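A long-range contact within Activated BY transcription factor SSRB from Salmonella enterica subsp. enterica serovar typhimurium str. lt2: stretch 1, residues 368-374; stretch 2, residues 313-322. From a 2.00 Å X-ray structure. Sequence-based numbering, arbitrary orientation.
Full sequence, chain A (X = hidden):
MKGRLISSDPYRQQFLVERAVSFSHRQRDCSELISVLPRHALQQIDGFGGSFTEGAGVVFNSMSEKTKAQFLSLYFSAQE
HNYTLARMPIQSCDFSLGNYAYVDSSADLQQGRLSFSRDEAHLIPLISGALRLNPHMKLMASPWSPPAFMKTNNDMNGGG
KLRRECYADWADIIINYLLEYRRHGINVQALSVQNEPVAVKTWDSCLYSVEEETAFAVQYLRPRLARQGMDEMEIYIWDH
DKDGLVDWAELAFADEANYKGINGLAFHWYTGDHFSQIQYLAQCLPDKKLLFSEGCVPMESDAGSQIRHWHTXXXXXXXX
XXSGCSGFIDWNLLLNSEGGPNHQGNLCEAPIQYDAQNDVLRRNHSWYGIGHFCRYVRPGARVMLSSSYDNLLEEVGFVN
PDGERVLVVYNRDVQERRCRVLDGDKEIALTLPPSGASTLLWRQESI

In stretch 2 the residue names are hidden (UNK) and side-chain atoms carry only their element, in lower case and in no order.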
# COMPACT_ATOMS: atom_id res chain seq x y z
N TYR A 368 16.13 -16.73 9.40
CA TYR A 368 15.92 -17.12 8.01
C TYR A 368 15.03 -16.12 7.28
O TYR A 368 15.21 -15.87 6.09
CB TYR A 368 15.30 -18.52 7.92
CG TYR A 368 16.15 -19.59 8.56
CD1 TYR A 368 15.91 -20.00 9.87
CD2 TYR A 368 17.22 -20.16 7.87
CE1 TYR A 368 16.72 -20.95 10.49
CE2 TYR A 368 18.04 -21.11 8.48
CZ TYR A 368 17.78 -21.50 9.78
OH TYR A 368 18.60 -22.42 10.40
N GLY A 369 14.08 -15.54 8.01
CA GLY A 369 13.19 -14.55 7.41
C GLY A 369 13.99 -13.34 6.95
O GLY A 369 13.82 -12.86 5.83
N ILE A 370 14.86 -12.83 7.82
CA ILE A 370 15.69 -11.69 7.48
C ILE A 370 16.58 -12.09 6.30
O ILE A 370 16.83 -11.29 5.40
CB ILE A 370 16.59 -11.29 8.67
CG1 ILE A 370 15.71 -10.79 9.82
CG2 ILE A 370 17.58 -10.22 8.25
CD1 ILE A 370 16.48 -10.54 11.11
N GLY A 371 17.01 -13.35 6.30
CA GLY A 371 17.87 -13.86 5.25
C GLY A 371 17.32 -13.76 3.84
O GLY A 371 18.09 -13.58 2.89
N HIS A 372 16.01 -13.90 3.68
CA HIS A 372 15.41 -13.81 2.35
C HIS A 372 15.72 -12.45 1.73
O HIS A 372 15.64 -12.29 0.50
CB HIS A 372 13.90 -14.06 2.41
CG HIS A 372 13.54 -15.51 2.27
ND1 HIS A 372 13.47 -16.14 1.05
CD2 HIS A 372 13.31 -16.46 3.21
CE1 HIS A 372 13.21 -17.42 1.24
NE2 HIS A 372 13.11 -17.64 2.54
N PHE A 373 16.06 -11.48 2.57
CA PHE A 373 16.41 -10.13 2.13
C PHE A 373 17.93 -9.88 2.11
O PHE A 373 18.54 -9.69 1.06
CB PHE A 373 15.82 -9.06 3.05
CG PHE A 373 14.37 -8.77 2.81
CD1 PHE A 373 13.38 -9.53 3.42
CD2 PHE A 373 13.99 -7.69 2.01
CE1 PHE A 373 12.03 -9.23 3.23
CE2 PHE A 373 12.64 -7.38 1.82
CZ PHE A 373 11.66 -8.15 2.43
N CYS A 374 18.52 -9.87 3.31
CA CYS A 374 19.93 -9.54 3.49
C CYS A 374 20.98 -10.36 2.76
O CYS A 374 22.05 -9.84 2.45
CB CYS A 374 20.26 -9.51 4.99
SG CYS A 374 20.38 -11.11 5.79
N UNK A 313 8.42 -10.41 11.21
CA UNK A 313 9.58 -9.88 10.52
C UNK A 313 9.34 -9.67 9.03
O UNK A 313 9.58 -8.59 8.50
c UNK A 313 11.24 -10.97 13.21
c UNK A 313 11.98 -10.64 14.35
c UNK A 313 11.62 -10.48 11.95
c UNK A 313 10.80 -10.79 10.71
c UNK A 313 13.10 -9.82 14.24
c UNK A 313 13.48 -9.33 13.01
c UNK A 313 12.75 -9.66 11.87
o UNK A 313 13.82 -9.48 15.36
N UNK A 314 8.86 -10.72 8.35
CA UNK A 314 8.62 -10.62 6.91
C UNK A 314 7.56 -9.59 6.55
O UNK A 314 7.74 -8.80 5.62
c UNK A 314 8.23 -11.98 6.34
c UNK A 314 8.79 -14.37 5.88
c UNK A 314 9.37 -13.01 6.26
c UNK A 314 10.41 -12.56 5.25
N UNK A 315 6.45 -9.59 7.28
CA UNK A 315 5.36 -8.66 7.01
C UNK A 315 5.80 -7.20 7.16
O UNK A 315 5.49 -6.37 6.30
c UNK A 315 3.02 -8.01 7.77
c UNK A 315 1.27 -7.12 6.77
n UNK A 315 2.19 -8.06 6.68
c UNK A 315 2.57 -6.99 8.54
c UNK A 315 4.19 -8.94 7.96
n UNK A 315 1.48 -6.45 7.90
N UNK A 316 6.52 -6.88 8.23
CA UNK A 316 6.95 -5.51 8.41
C UNK A 316 8.02 -5.09 7.41
O UNK A 316 7.98 -3.98 6.87
c UNK A 316 7.48 -3.81 10.21
c UNK A 316 7.46 -5.28 9.84
o UNK A 316 6.40 -3.27 10.50
o UNK A 316 8.57 -3.19 10.19
N UNK A 317 8.98 -5.98 7.15
CA UNK A 317 10.04 -5.67 6.20
C UNK A 317 9.50 -5.40 4.79
O UNK A 317 9.86 -4.41 4.16
c UNK A 317 11.06 -6.81 6.15
s UNK A 317 12.92 -8.41 7.43
c UNK A 317 14.34 -7.77 6.52
c UNK A 317 11.84 -6.97 7.44
N UNK A 318 8.63 -6.29 4.31
CA UNK A 318 8.06 -6.12 2.98
C UNK A 318 7.27 -4.82 2.89
O UNK A 318 7.46 -4.04 1.96
c UNK A 318 7.15 -7.32 2.62
c UNK A 318 8.01 -8.58 2.46
c UNK A 318 6.38 -7.03 1.33
c UNK A 318 7.21 -9.87 2.30
N UNK A 319 6.41 -4.57 3.87
CA UNK A 319 5.62 -3.35 3.87
C UNK A 319 6.47 -2.09 3.92
O UNK A 319 6.21 -1.12 3.20
N UNK A 320 7.50 -2.09 4.77
CA UNK A 320 8.38 -0.93 4.89
C UNK A 320 9.05 -0.60 3.57
O UNK A 320 8.99 0.53 3.10
o UNK A 320 9.61 -1.47 8.33
c UNK A 320 8.91 -1.14 7.37
c UNK A 320 9.45 -1.19 5.96
n UNK A 320 7.66 -0.73 7.51
N UNK A 321 9.68 -1.60 2.96
CA UNK A 321 10.37 -1.35 1.69
C UNK A 321 9.43 -0.97 0.55
O UNK A 321 9.78 -0.14 -0.29
c UNK A 321 12.67 -3.70 3.08
c UNK A 321 14.76 -2.75 3.85
c UNK A 321 12.49 -2.64 2.20
c UNK A 321 14.59 -1.69 2.97
c UNK A 321 13.46 -1.64 2.15
c UNK A 321 11.25 -2.55 1.34
c UNK A 321 13.80 -3.76 3.91
N UNK A 322 8.24 -1.56 0.51
CA UNK A 322 7.29 -1.21 -0.54
C UNK A 322 6.84 0.24 -0.33
O UNK A 322 6.44 0.92 -1.28
c UNK A 322 5.64 -2.97 -3.37
c UNK A 322 6.06 -2.12 -0.51
n UNK A 322 4.72 -3.28 -4.51
c UNK A 322 5.39 -3.86 -2.17
c UNK A 322 6.31 -3.52 -1.00

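Position 313 carries one carbon leading to a six-membered carbon ring that bears a single oxygen. A ring carbon touches the end of Ile370, and the oxygen is hydrogen-bonded elsewhere in the structure. This is Tyr313, with CE2 3.8 Å from Ile370 CD1. Its ring offers carbon surface to the isoleucine, while its hydroxyl, already hydrogen-bonded, has no unmet need.

Position 314 has four carbons, forked at the second. One branch tip touches the backbone of Gly369 and the ring of Phe373. The residue is Leu314. Its CA-to-CB bond points sideways, but the end of the chain comes nearer to stretch 1. Here the helices come close, with Gly369 CA and Leu314 CA 6.0 Å apart. Leu314 CD2 rests 3.5 Å from Gly369 O, a packing contact against the helix backbone, and the same Leu314 CD2 lies 4.2 Å from Phe373 CE1.

At position 315, one carbon precedes a five-membered ring of three carbons and two nitrogens, out of reach of stretch 1. This identifies His315. Both ring nitrogens are hydrogen-bonded elsewhere, as suits a buried polar ring.

Position 316 shows two carbons, the second carrying two oxygens, and it too is out of reach of stretch 1. It is Asp316, whose carboxylate stays clear of the apolar contact.

Position 317 bears an unbranched chain of two carbons, a sulfur and a final carbon. That last carbon touches both Phe373 and Ile370. This is Met317, with CE 3.7 Å from Phe373 CD1 and 4.3 Å from Ile370 CA. Its chain runs m, t, p, and Met317 SD lies 4.8 Å from the centroid of the Phe373 ring, in an oblique sulfur-aromatic contact. A flexible, apolar chain can fit against both residues.

Position 318 has four carbons, forked at the first, with one arm two carbons long. A carbon of that longer arm meets the edge of the Phe373 ring. The residue is Ile318, and its CG1 lies 3.7 Å from Phe373 CZ, near the plane of the ring.

Position 319 has no side-chain atoms and touches nothing on stretch 1. It is Gly319, and this contact makes no demand on it.

Position 320 has two carbons, the second carrying one oxygen and one nitrogen, out of reach of stretch 1. It is Asn320, likewise free of any demand from this contact.

Position 321 has one carbon and a ring of six carbons without a substituent, and a ring carbon meets the Phe373 ring obliquely. This is Phe321, a flat apolar ring that adds carbon surface against its partner. Phe321 CD2 lies 3.9 Å from Phe373 CE2, with ring centroids 5.8 Å apart and planes at 31°.

Position 322 ends the stretch with four carbons in a row and a terminal nitrogen, beyond reach of stretch 1. It is Lys322, whose long chain with a charged end suits a partly exposed site; its amine is hydrogen-bonded elsewhere.

The contact joins two helices running in broadly the same direction, at 26°, with axes 9.6 Å apart at closest approach. No hydrogen bond crosses between them; apolar packing fills the interface and 387 Å² is buried. Phe373 is the knob, seated among Leu314, Met317, Ile318 and Phe321, residues spaced so that successive helical turns line its hole. Ile370, one turn earlier, extends the packing to Tyr313 and Met317, while Gly369 receives Leu314.

Stretch 2 (313-322) YLHDMIGNFK
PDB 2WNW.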